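TRAP-type transporter, periplasmic component (PDB 4P8B) binds (S)-2-acetolactate and probably delivers it, as the periplasmic solute-binding component, to a TRAP-type membrane transporter. Local coordinates at residues E32-W45 and G89-W101. Sequence-based numbering, arbitrary orientation.
Sequences EYKMSLVLGPAFPW and GVIDMAVGSTINW. With X2X ((2S)-2-hydroxy-2-methyl-3-oxobutanoic acid), chain D.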
# COMPACT_ATOMS: atom_id res chain seq x y z
N GLU A 32 6.72 -13.49 23.47
CA GLU A 32 5.86 -12.62 22.68
C GLU A 32 6.63 -12.21 21.45
O GLU A 32 7.81 -11.89 21.54
CB GLU A 32 5.46 -11.39 23.50
CG GLU A 32 4.49 -10.45 22.83
CD GLU A 32 3.92 -9.46 23.83
OE1 GLU A 32 4.60 -8.46 24.13
OE2 GLU A 32 2.80 -9.71 24.35
N TYR A 33 5.96 -12.26 20.30
CA TYR A 33 6.55 -11.80 19.05
C TYR A 33 5.89 -10.50 18.68
O TYR A 33 4.74 -10.28 19.01
CB TYR A 33 6.37 -12.84 17.94
CG TYR A 33 7.21 -14.07 18.18
CD1 TYR A 33 6.74 -15.12 18.95
CD2 TYR A 33 8.49 -14.17 17.65
CE1 TYR A 33 7.51 -16.25 19.19
CE2 TYR A 33 9.28 -15.30 17.90
CZ TYR A 33 8.77 -16.32 18.66
OH TYR A 33 9.53 -17.45 18.93
N LYS A 34 6.64 -9.64 18.02
CA LYS A 34 6.16 -8.31 17.72
C LYS A 34 5.82 -8.18 16.23
O LYS A 34 6.68 -8.38 15.39
CB LYS A 34 7.24 -7.30 18.10
CG LYS A 34 7.76 -7.45 19.50
CD LYS A 34 8.74 -6.35 19.81
CE LYS A 34 9.29 -6.50 21.21
NZ LYS A 34 10.53 -5.71 21.37
N MSE A 35 4.58 -7.79 15.92
CA MSE A 35 4.15 -7.56 14.54
C MSE A 35 3.96 -6.06 14.29
O MSE A 35 3.15 -5.39 14.95
CB MSE A 35 2.84 -8.26 14.24
CG MSE A 35 2.48 -8.12 12.75
SE MSE A 35 0.64 -8.65 12.34
CE MSE A 35 0.71 -10.50 12.95
N SER A 36 4.69 -5.53 13.33
CA SER A 36 4.58 -4.12 13.00
C SER A 36 3.47 -3.89 11.97
O SER A 36 3.36 -4.66 10.99
CB SER A 36 5.91 -3.61 12.45
OG SER A 36 5.81 -2.22 12.22
N LEU A 37 2.67 -2.84 12.17
CA LEU A 37 1.62 -2.41 11.24
C LEU A 37 1.60 -0.89 11.23
O LEU A 37 1.58 -0.30 12.31
CB LEU A 37 0.25 -2.85 11.75
CG LEU A 37 0.04 -4.35 11.91
CD1 LEU A 37 -1.24 -4.61 12.69
CD2 LEU A 37 0.03 -5.06 10.58
N VAL A 38 1.52 -0.26 10.06
CA VAL A 38 1.29 1.18 10.04
C VAL A 38 -0.12 1.47 10.52
O VAL A 38 -0.32 2.33 11.36
CB VAL A 38 1.48 1.77 8.64
CG1 VAL A 38 1.12 3.24 8.63
CG2 VAL A 38 2.90 1.63 8.20
N LEU A 39 -1.10 0.72 10.00
CA LEU A 39 -2.52 0.93 10.31
C LEU A 39 -3.05 -0.16 11.23
O LEU A 39 -2.76 -1.35 11.03
CB LEU A 39 -3.32 0.91 9.01
CG LEU A 39 -2.95 2.00 7.99
CD1 LEU A 39 -3.89 1.92 6.78
CD2 LEU A 39 -3.00 3.38 8.63
N GLY A 40 -3.81 0.25 12.22
CA GLY A 40 -4.40 -0.66 13.17
C GLY A 40 -5.71 -1.24 12.68
O GLY A 40 -6.11 -1.04 11.54
N PRO A 41 -6.39 -1.98 13.55
CA PRO A 41 -7.58 -2.77 13.21
C PRO A 41 -8.82 -1.96 12.77
O PRO A 41 -9.81 -2.58 12.39
CB PRO A 41 -7.88 -3.52 14.51
CG PRO A 41 -6.60 -3.53 15.27
CD PRO A 41 -5.89 -2.27 14.91
N ALA A 42 -8.80 -0.64 12.85
CA ALA A 42 -9.88 0.14 12.25
C ALA A 42 -9.84 0.01 10.72
O ALA A 42 -10.83 0.31 10.04
CB ALA A 42 -9.76 1.59 12.64
N PHE A 43 -8.68 -0.38 10.17
CA PHE A 43 -8.45 -0.43 8.72
C PHE A 43 -8.35 -1.86 8.25
O PHE A 43 -7.91 -2.71 9.00
CB PHE A 43 -7.13 0.27 8.41
CG PHE A 43 -7.11 1.71 8.81
CD1 PHE A 43 -6.78 2.10 10.11
CD2 PHE A 43 -7.45 2.68 7.90
CE1 PHE A 43 -6.77 3.45 10.46
CE2 PHE A 43 -7.44 4.00 8.25
CZ PHE A 43 -7.12 4.39 9.54
N PRO A 44 -8.68 -2.13 6.98
CA PRO A 44 -8.50 -3.50 6.48
C PRO A 44 -7.09 -4.05 6.71
O PRO A 44 -6.93 -5.18 7.14
CB PRO A 44 -8.83 -3.37 5.00
CG PRO A 44 -9.86 -2.27 4.98
CD PRO A 44 -9.36 -1.29 5.98
N TRP A 45 -6.08 -3.21 6.48
CA TRP A 45 -4.68 -3.61 6.67
C TRP A 45 -4.46 -4.17 8.07
O TRP A 45 -3.96 -5.30 8.25
CB TRP A 45 -3.82 -2.38 6.41
CG TRP A 45 -2.35 -2.43 6.64
CD1 TRP A 45 -1.61 -3.35 7.35
CD2 TRP A 45 -1.44 -1.48 6.12
NE1 TRP A 45 -0.29 -2.98 7.31
CE2 TRP A 45 -0.15 -1.85 6.55
CE3 TRP A 45 -1.59 -0.34 5.32
CZ2 TRP A 45 0.98 -1.11 6.21
CZ3 TRP A 45 -0.49 0.37 4.98
CH2 TRP A 45 0.80 -0.00 5.44
N GLY A 89 15.80 -7.35 12.83
CA GLY A 89 15.19 -8.09 13.92
C GLY A 89 14.64 -7.26 15.07
O GLY A 89 14.20 -7.80 16.09
N VAL A 90 14.65 -5.94 14.93
CA VAL A 90 13.93 -5.09 15.86
C VAL A 90 12.44 -5.43 15.77
O VAL A 90 11.72 -5.44 16.76
CB VAL A 90 14.17 -3.61 15.52
CG1 VAL A 90 13.16 -2.71 16.24
CG2 VAL A 90 15.60 -3.23 15.87
N ILE A 91 11.98 -5.72 14.56
CA ILE A 91 10.61 -6.18 14.32
C ILE A 91 10.66 -7.65 13.92
O ILE A 91 11.45 -8.04 13.06
CB ILE A 91 9.95 -5.37 13.18
CG1 ILE A 91 9.82 -3.90 13.59
CG2 ILE A 91 8.59 -5.93 12.82
CD1 ILE A 91 9.49 -2.98 12.44
N ASP A 92 9.79 -8.47 14.51
CA ASP A 92 9.82 -9.91 14.26
C ASP A 92 9.07 -10.27 13.00
O ASP A 92 9.47 -11.18 12.26
CB ASP A 92 9.20 -10.67 15.43
CG ASP A 92 9.97 -10.50 16.75
OD1 ASP A 92 11.22 -10.41 16.74
OD2 ASP A 92 9.29 -10.46 17.78
N MSE A 93 7.95 -9.58 12.77
CA MSE A 93 7.10 -9.86 11.62
C MSE A 93 6.29 -8.61 11.30
O MSE A 93 6.23 -7.68 12.11
CB MSE A 93 6.18 -11.06 11.87
CG MSE A 93 5.19 -10.97 13.03
SE MSE A 93 4.88 -12.76 13.91
CE MSE A 93 3.97 -13.62 12.46
N ALA A 94 5.68 -8.56 10.13
CA ALA A 94 4.94 -7.37 9.75
C ALA A 94 3.97 -7.65 8.63
O ALA A 94 4.13 -8.63 7.89
CB ALA A 94 5.91 -6.28 9.32
N VAL A 95 2.95 -6.81 8.53
CA VAL A 95 2.20 -6.67 7.29
C VAL A 95 2.54 -5.27 6.80
O VAL A 95 2.24 -4.30 7.48
CB VAL A 95 0.68 -6.84 7.49
CG1 VAL A 95 -0.02 -6.73 6.15
CG2 VAL A 95 0.36 -8.17 8.16
N GLY A 96 3.25 -5.17 5.69
CA GLY A 96 3.72 -3.90 5.19
C GLY A 96 3.19 -3.54 3.83
O GLY A 96 2.83 -4.39 3.04
N SER A 97 3.17 -2.24 3.56
CA SER A 97 2.90 -1.74 2.22
C SER A 97 4.18 -1.72 1.40
O SER A 97 5.24 -1.30 1.87
CB SER A 97 2.34 -0.32 2.27
OG SER A 97 2.36 0.23 0.96
N THR A 98 4.05 -2.10 0.14
CA THR A 98 5.17 -2.03 -0.78
C THR A 98 5.77 -0.62 -0.89
O THR A 98 6.97 -0.49 -1.16
CB THR A 98 4.79 -2.57 -2.16
OG1 THR A 98 3.69 -1.83 -2.68
CG2 THR A 98 4.41 -4.06 -2.08
N ILE A 99 4.95 0.41 -0.68
CA ILE A 99 5.45 1.76 -0.76
C ILE A 99 6.52 2.01 0.31
O ILE A 99 7.57 2.60 0.07
CB ILE A 99 4.31 2.78 -0.62
CG1 ILE A 99 3.42 2.73 -1.86
CG2 ILE A 99 4.88 4.19 -0.43
CD1 ILE A 99 2.16 3.56 -1.72
N ASN A 100 6.25 1.53 1.52
CA ASN A 100 7.10 1.87 2.66
C ASN A 100 8.44 1.18 2.62
O ASN A 100 9.41 1.69 3.18
CB ASN A 100 6.38 1.53 3.95
CG ASN A 100 5.17 2.40 4.18
OD1 ASN A 100 5.10 3.53 3.69
ND2 ASN A 100 4.18 1.85 4.85
N TRP A 101 8.51 0.05 1.92
CA TRP A 101 9.74 -0.72 1.82
C TRP A 101 10.51 -0.44 0.52
O TRP A 101 11.62 -0.93 0.31
CB TRP A 101 9.44 -2.22 1.90
CG TRP A 101 8.79 -2.68 3.16
CD1 TRP A 101 8.61 -1.99 4.35
CD2 TRP A 101 8.18 -3.96 3.35
NE1 TRP A 101 7.94 -2.79 5.25
CE2 TRP A 101 7.68 -4.00 4.67
CE3 TRP A 101 8.05 -5.09 2.54
CZ2 TRP A 101 7.02 -5.12 5.17
CZ3 TRP A 101 7.40 -6.19 3.04
CH2 TRP A 101 6.89 -6.20 4.35
OAD X2X D . 1.12 6.34 4.70
CAH X2X D . 0.12 5.95 4.01
OAE X2X D . -0.49 6.75 3.23
CAI X2X D . -0.34 4.53 4.08
CAB X2X D . -0.94 4.30 5.45
OAF X2X D . -1.18 4.22 3.01
CAG X2X D . 0.90 3.71 3.90
OAC X2X D . 1.47 3.24 4.88
CAA X2X D . 1.45 3.49 2.54
O HOH W 1 12.06 -4.87 19.70
O HOH W 2 3.39 -1.93 8.39
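Ser36 N gives a hydrogen bond to Met93 O at 2.9 Å, and Ser36 O accepts from Val95 N. These bonds pair the parallel strands 33-36 and 93-97, neighbours in a mixed five-stranded sheet, with 66-69 and 241-249 on their outer sides. Lys34 O accepts from Met93 N at 3.1 Å and, weakly, from Asp92 N. At the start of the ladder a side chain replaces a backbone acceptor: Asp92 OD2 takes Lys34 N at 2.8 Å, on its anti side and 21° out of the carboxylate plane.

Where the ladder stops, at the ligand pocket, Val95 O has two donors. One is a water that also accepts, weakly, from Val38 N. The other is Trp45 NE1 at 2.9 Å, which comes from above the carbonyl plane. With CG of Trp45 anti to the backbone N (chi1 175°), the indole runs alongside Val95, CD1 against CG1. Trp45 atom CH2, on the six-membered ring, lies 3.5 Å from Ser97 CB. Leu37 CD2 lies against Val95 CB.

Asn100 is gripped at both ends of its amide. OD1 accepts from Gln79, while ND2 gives an almost straight bond (169°) to the acetolactate ketone oxygen OAC at 3.0 Å. Ser97 OG accepts from Ile99 N as N-cap and also bonds Asp242. Val95 O, Ser97 OG and the Asn100 amide are thus paired, and the amide's orientation is set to offer the ligand an N-H.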